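Polyprenyl synthetase (Nonlabens dokdonensis, PDB 6KD7) probably acts as a magnesium-dependent prenyltransferase that makes geranylgeranyl pyrophosphate by chain elongation of isoprenoid diphosphates. Local coordinates at residues A[72-75]-A[76-80]; A[143-146]-A[147-151]; A[120-123]-A[124-127]. One frame throughout, in Å; residues are numbered along the deposited sequence.

Contact 1 (A[72-75]-A[76-80]); sequences HNFT and LLHDD. With PPV (pyrophosphate), chain B.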
# COMPACT_ATOMS: atom_id res chain seq x y z
N HIS A 72 -19.11 -24.09 16.87
CA HIS A 72 -18.24 -24.49 15.74
C HIS A 72 -18.17 -23.34 14.69
O HIS A 72 -17.06 -23.02 14.27
CB HIS A 72 -18.74 -25.76 15.09
CG HIS A 72 -17.91 -26.21 13.95
ND1 HIS A 72 -16.56 -26.50 14.10
CD2 HIS A 72 -18.24 -26.44 12.66
CE1 HIS A 72 -16.09 -26.89 12.95
NE2 HIS A 72 -17.11 -26.88 12.05
N ASN A 73 -19.31 -22.74 14.38
CA ASN A 73 -19.41 -21.67 13.37
C ASN A 73 -18.72 -20.42 13.91
O ASN A 73 -18.09 -19.74 13.09
CB ASN A 73 -20.84 -21.42 12.92
CG ASN A 73 -21.25 -22.47 11.90
OD1 ASN A 73 -20.85 -22.36 10.76
ND2 ASN A 73 -21.86 -23.56 12.36
N PHE A 74 -18.74 -20.21 15.22
CA PHE A 74 -18.01 -19.07 15.81
C PHE A 74 -16.53 -19.27 15.51
O PHE A 74 -15.90 -18.33 15.05
CB PHE A 74 -18.25 -19.02 17.32
CG PHE A 74 -17.03 -18.70 18.15
CD1 PHE A 74 -16.53 -17.41 18.19
CD2 PHE A 74 -16.41 -19.67 18.90
CE1 PHE A 74 -15.42 -17.11 18.97
CE2 PHE A 74 -15.30 -19.36 19.68
CZ PHE A 74 -14.81 -18.09 19.70
N THR A 75 -16.03 -20.49 15.67
CA THR A 75 -14.62 -20.77 15.42
C THR A 75 -14.34 -20.56 13.93
O THR A 75 -13.25 -20.11 13.60
CB THR A 75 -14.15 -22.14 15.91
OG1 THR A 75 -14.65 -23.17 15.08
CG2 THR A 75 -14.54 -22.37 17.35
N LEU A 76 -15.26 -20.90 13.03
CA LEU A 76 -14.95 -20.77 11.59
C LEU A 76 -14.86 -19.27 11.23
O LEU A 76 -14.02 -18.86 10.39
CB LEU A 76 -16.04 -21.45 10.78
CG LEU A 76 -16.20 -22.95 11.03
CD1 LEU A 76 -17.37 -23.44 10.19
CD2 LEU A 76 -14.95 -23.75 10.72
N LEU A 77 -15.72 -18.47 11.85
CA LEU A 77 -15.78 -17.02 11.56
C LEU A 77 -14.44 -16.36 11.92
O LEU A 77 -13.86 -15.74 11.05
CB LEU A 77 -16.93 -16.45 12.39
CG LEU A 77 -17.72 -15.31 11.77
CD1 LEU A 77 -17.89 -15.55 10.29
CD2 LEU A 77 -19.08 -15.19 12.42
N HIS A 78 -13.92 -16.62 13.11
CA HIS A 78 -12.64 -16.02 13.56
C HIS A 78 -11.52 -16.66 12.72
O HIS A 78 -10.58 -15.98 12.33
CB HIS A 78 -12.46 -16.20 15.05
CG HIS A 78 -13.18 -15.20 15.89
ND1 HIS A 78 -14.09 -14.29 15.38
CD2 HIS A 78 -13.07 -14.95 17.21
CE1 HIS A 78 -14.53 -13.49 16.37
NE2 HIS A 78 -13.91 -13.88 17.50
N ASP A 79 -11.61 -17.96 12.49
CA ASP A 79 -10.55 -18.66 11.73
C ASP A 79 -10.45 -18.12 10.31
O ASP A 79 -9.34 -17.94 9.85
CB ASP A 79 -10.77 -20.17 11.71
CG ASP A 79 -9.56 -20.84 11.12
OD1 ASP A 79 -8.53 -20.85 11.80
OD2 ASP A 79 -9.63 -21.26 9.97
N ASP A 80 -11.58 -17.88 9.66
CA ASP A 80 -11.59 -17.33 8.29
C ASP A 80 -10.88 -15.96 8.31
O ASP A 80 -10.17 -15.66 7.37
CB ASP A 80 -13.01 -17.20 7.75
CG ASP A 80 -13.67 -18.49 7.29
OD1 ASP A 80 -12.95 -19.48 7.01
OD2 ASP A 80 -14.95 -18.46 7.19
O11 PPV B . -15.10 -29.71 7.85
P1 PPV B . -16.25 -30.01 8.74
O21 PPV B . -15.81 -30.47 10.08
O31 PPV B . -17.21 -30.97 8.11
OPP PPV B . -17.06 -28.61 9.02
P2 PPV B . -18.16 -27.65 8.27
O12 PPV B . -17.42 -26.90 7.22
O22 PPV B . -19.17 -28.58 7.67
O32 PPV B . -18.77 -26.75 9.28
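L76 packs against H72 one helical turn before it, where the helix faces the bound pyrophosphate. Starting at the backbone, L76 CB lies 3.5 Å from N73 O. With CG turned anti to its own carbonyl carbon (chi1 -61°), the chain leans back toward the preceding turn, and CG comes over one face of the H72 imidazole, offset toward its rim. The two methyls then part: CD2 lies 4.0 Å from H72 CE1, while CD1 sits 3.7 Å from N73 OD1 and equally close to O32 of the pyrophosphate. A branched hydrocarbon suits this place, because it can cover the ring without competing for the anion. The histidine turns its edge to the ligand, and NE2 gives weak hydrogen bonds to O32 at 3.2 Å and to the bridging OPP at 3.5 Å; R43 is a further donor to this ligand. In the backbone, H72 O accepts from both L76 N and T75 OG1, as is common for a helical threonine. Farther round the helix, F74 turns its edge toward the face of H78 in a T-shaped pair, centroids 5.2 Å apart and planes at 63°, while H78 NE2 bonds D108 OD1 of its own chain. D79 and D80 begin the aspartate-rich DDxxD motif of the family, and D80 pairs with R88. N73, whose ND2 bonds E69 O, and L77 reach helix 25-35; with F74 they also meet helix 100-116, and F74 and H78 touch D108 of the second subunit.

Contact 2 (A[143-146]-A[147-151]); sequences GQQH and DVDFE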
# COMPACT_ATOMS: atom_id res chain seq x y z
N GLY A 143 -5.23 -25.38 20.55
CA GLY A 143 -4.87 -26.09 19.31
C GLY A 143 -4.56 -25.11 18.17
O GLY A 143 -3.65 -25.39 17.41
N GLN A 144 -5.34 -24.03 18.07
CA GLN A 144 -5.17 -22.96 17.06
C GLN A 144 -3.78 -22.37 17.27
O GLN A 144 -3.03 -22.24 16.26
CB GLN A 144 -6.19 -21.84 17.19
CG GLN A 144 -7.56 -22.17 16.62
CD GLN A 144 -7.54 -22.45 15.13
OE1 GLN A 144 -6.56 -22.13 14.43
NE2 GLN A 144 -8.62 -23.07 14.65
N GLN A 145 -3.44 -22.05 18.52
CA GLN A 145 -2.13 -21.40 18.77
C GLN A 145 -1.00 -22.34 18.42
O GLN A 145 -0.02 -21.87 17.87
CB GLN A 145 -1.96 -20.94 20.20
CG GLN A 145 -0.67 -20.15 20.42
CD GLN A 145 -0.59 -18.92 19.56
OE1 GLN A 145 -1.55 -18.14 19.45
NE2 GLN A 145 0.54 -18.78 18.89
N HIS A 146 -1.11 -23.63 18.74
CA HIS A 146 -0.06 -24.61 18.41
C HIS A 146 0.11 -24.62 16.89
O HIS A 146 1.24 -24.68 16.41
CB HIS A 146 -0.40 -26.02 18.93
CG HIS A 146 -0.25 -26.15 20.40
ND1 HIS A 146 -1.26 -26.61 21.24
CD2 HIS A 146 0.78 -25.86 21.20
CE1 HIS A 146 -0.85 -26.59 22.48
NE2 HIS A 146 0.39 -26.13 22.48
N ASP A 147 -0.99 -24.64 16.15
CA ASP A 147 -0.92 -24.73 14.67
C ASP A 147 -0.17 -23.48 14.14
O ASP A 147 0.65 -23.60 13.23
CB ASP A 147 -2.31 -24.85 14.08
CG ASP A 147 -2.33 -25.45 12.68
OD1 ASP A 147 -1.43 -26.18 12.31
OD2 ASP A 147 -3.26 -25.20 12.00
N VAL A 148 -0.43 -22.32 14.73
CA VAL A 148 0.26 -21.04 14.36
C VAL A 148 1.74 -21.20 14.71
O VAL A 148 2.55 -20.87 13.86
CB VAL A 148 -0.36 -19.82 15.07
CG1 VAL A 148 0.50 -18.56 14.92
CG2 VAL A 148 -1.74 -19.57 14.51
N ASP A 149 2.05 -21.67 15.92
CA ASP A 149 3.46 -21.83 16.36
C ASP A 149 4.20 -22.76 15.38
O ASP A 149 5.39 -22.53 15.12
CB ASP A 149 3.54 -22.32 17.80
CG ASP A 149 3.00 -21.34 18.83
OD1 ASP A 149 2.82 -20.14 18.51
OD2 ASP A 149 2.69 -21.81 19.94
N PHE A 150 3.55 -23.79 14.84
CA PHE A 150 4.24 -24.76 13.96
C PHE A 150 4.69 -24.09 12.65
O PHE A 150 5.63 -24.57 12.02
CB PHE A 150 3.33 -25.95 13.61
CG PHE A 150 2.99 -26.91 14.71
CD1 PHE A 150 3.65 -26.89 15.93
CD2 PHE A 150 2.00 -27.85 14.52
CE1 PHE A 150 3.32 -27.77 16.94
CE2 PHE A 150 1.68 -28.76 15.52
CZ PHE A 150 2.34 -28.71 16.73
N GLU A 151 4.05 -22.98 12.29
CA GLU A 151 4.39 -22.28 11.03
C GLU A 151 5.86 -21.84 11.05
O GLU A 151 6.43 -21.75 9.98
CB GLU A 151 3.51 -21.06 10.81
CG GLU A 151 2.06 -21.39 10.55
CD GLU A 151 1.17 -20.17 10.46
OE1 GLU A 151 1.70 -19.07 10.46
OE2 GLU A 151 -0.05 -20.34 10.39
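The carbonyls of G143, Q144, Q145 and H146 accept from the amides of D147, V148, D149 and F150, the unbroken i to i+4 ladder of an alpha-helix late in helix 123-150. G143, Q144 and D147 fit the GQxxD motif of trans-prenyl synthases. On one side of the helix a side-chain bond spans the same i to i+4 step: Q145 NE2 donates to D149 OD1 at 2.7 Å. The glutamine has CG anti to its backbone N (chi1 -174°) and bends at CG (chi2 59°), which swings the amide forward along the helix. The acceptor lies in the amide plane, yet OD1 is met from above the carboxylate, the two planes being 46° apart. A glutamine suits this spot because its length spans one turn and its amide offers a neutral donor. V148 fits beside them, its CG1 4.0 Å from Q145 NE2. D147 points elsewhere, forming a salt bridge with K168 of helix 158-183, while Q145 and D149 touch G26 and P24 of the second subunit. F150 lays one ring face against the backbone: H146 O, already bonded to F150 N, stands 3.3 Å from F150 CG.

Contact 3 (A[120-123]-A[124-127]); sequences DYDK and DKFY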
# COMPACT_ATOMS: atom_id res chain seq x y z
N ASP A 120 -32.01 -23.60 29.39
CA ASP A 120 -33.24 -24.39 29.67
C ASP A 120 -32.92 -25.72 30.38
O ASP A 120 -33.85 -26.29 30.85
CB ASP A 120 -34.08 -24.71 28.43
CG ASP A 120 -34.71 -23.47 27.88
OD1 ASP A 120 -34.70 -22.45 28.59
OD2 ASP A 120 -35.17 -23.52 26.75
N TYR A 121 -31.66 -26.13 30.47
CA TYR A 121 -31.35 -27.40 31.16
C TYR A 121 -31.46 -27.24 32.69
O TYR A 121 -31.38 -26.12 33.19
CB TYR A 121 -30.04 -28.00 30.66
CG TYR A 121 -30.14 -28.43 29.22
CD1 TYR A 121 -30.81 -29.59 28.87
CD2 TYR A 121 -29.64 -27.65 28.20
CE1 TYR A 121 -30.94 -29.98 27.55
CE2 TYR A 121 -29.77 -28.02 26.88
CZ TYR A 121 -30.42 -29.19 26.55
OH TYR A 121 -30.55 -29.56 25.25
N ASP A 122 -31.72 -28.35 33.38
CA ASP A 122 -31.77 -28.35 34.86
C ASP A 122 -30.37 -27.99 35.36
O ASP A 122 -29.41 -28.15 34.57
CB ASP A 122 -32.34 -29.67 35.42
CG ASP A 122 -31.46 -30.90 35.28
OD1 ASP A 122 -30.24 -30.83 35.54
OD2 ASP A 122 -32.01 -31.94 34.93
N LYS A 123 -30.26 -27.57 36.61
CA LYS A 123 -29.05 -26.95 37.21
C LYS A 123 -27.93 -27.97 37.16
O LYS A 123 -26.76 -27.59 37.05
CB LYS A 123 -29.36 -26.44 38.62
CG LYS A 123 -30.09 -25.10 38.63
CD LYS A 123 -30.78 -24.70 39.95
CE LYS A 123 -31.61 -23.43 39.84
NZ LYS A 123 -32.22 -23.22 38.49
N ASP A 124 -28.26 -29.23 37.29
CA ASP A 124 -27.19 -30.26 37.33
C ASP A 124 -26.60 -30.44 35.90
O ASP A 124 -25.39 -30.59 35.73
CB ASP A 124 -27.73 -31.56 37.92
CG ASP A 124 -26.55 -32.42 38.34
OD1 ASP A 124 -25.92 -32.10 39.41
OD2 ASP A 124 -26.21 -33.33 37.57
N LYS A 125 -27.44 -30.49 34.88
CA LYS A 125 -26.95 -30.73 33.52
C LYS A 125 -26.30 -29.43 33.00
O LYS A 125 -25.24 -29.51 32.38
CB LYS A 125 -28.14 -31.20 32.69
CG LYS A 125 -28.50 -32.65 32.94
CD LYS A 125 -29.83 -32.95 32.33
CE LYS A 125 -30.26 -34.35 32.71
NZ LYS A 125 -31.50 -34.62 31.97
N PHE A 126 -26.95 -28.31 33.25
CA PHE A 126 -26.41 -26.96 32.99
C PHE A 126 -24.96 -26.88 33.45
O PHE A 126 -24.10 -26.56 32.64
CB PHE A 126 -27.20 -25.88 33.70
CG PHE A 126 -26.72 -24.50 33.35
CD1 PHE A 126 -27.22 -23.84 32.23
CD2 PHE A 126 -25.75 -23.89 34.14
CE1 PHE A 126 -26.79 -22.55 31.94
CE2 PHE A 126 -25.34 -22.60 33.84
CZ PHE A 126 -25.86 -21.93 32.75
N TYR A 127 -24.70 -27.29 34.68
CA TYR A 127 -23.34 -27.26 35.23
C TYR A 127 -22.43 -28.16 34.41
O TYR A 127 -21.26 -27.86 34.15
CB TYR A 127 -23.30 -27.57 36.74
CG TYR A 127 -21.92 -27.48 37.33
CD1 TYR A 127 -21.44 -26.28 37.82
CD2 TYR A 127 -21.07 -28.56 37.33
CE1 TYR A 127 -20.17 -26.17 38.34
CE2 TYR A 127 -19.79 -28.47 37.83
CZ TYR A 127 -19.35 -27.26 38.34
OH TYR A 127 -18.08 -27.16 38.81
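D122 turns its carboxylate back over the chain through chi1 of 70°, CG set between its backbone N and carbonyl carbon, while K125, extended beyond CG, crosses it at a slant. D122 thereby becomes the N-cap of helix 123-150: K125 N donates to D122 OD1 at 2.9 Å, nearly in line with the CG-OD1 bond. Aspartate suits the place, being short enough to bend onto an amide that has no preceding helical turn to supply a carbonyl. The first main-chain bond follows, F126 N to D122 O at 2.8 Å. The other oxygen, D122 OD2, lies against the lysine methylenes, 3.5 Å from K125 CD. K125 NZ stays 4.0 Å from D122 OD2, beyond a salt bridge, and bonds I183 O instead. Replacing K125 by an alanine would probably leave I183 O without that donor and strip the methylene cover from D122 OD2. Y121 turns to helix 58-82, its OH bonding D60 O and A64 N. K123 makes a cation-pi contact with Y127 of the second subunit, whose ring also meets F126 edge-to-face. A negative carboxylate at the helix start, with a lysine ammonium nearby, is likely to be favoured by the helix dipole and to remain ionised.

Along the chain the order is contact 1, contact 3, contact 2. Contact 1 lies in helix 58-82, whereas contacts 3 and 2 mark the start and the late turns of helix 123-150, their centres about 34 Å apart. Contacts 1 and 2 are closer, about 16 Å between centres, and touch through D79 and Q144 in this largely helical prenyl synthase fold; a magnesium ion lies near each, and contact 1 holds part of the pyrophosphate site. Contact 3 sits at the surface, about 15 Å from contact 1 at the nearest atoms. All three touch the second subunit, and helix 123-150 leads from its capped start at the surface to turns near a magnesium ion.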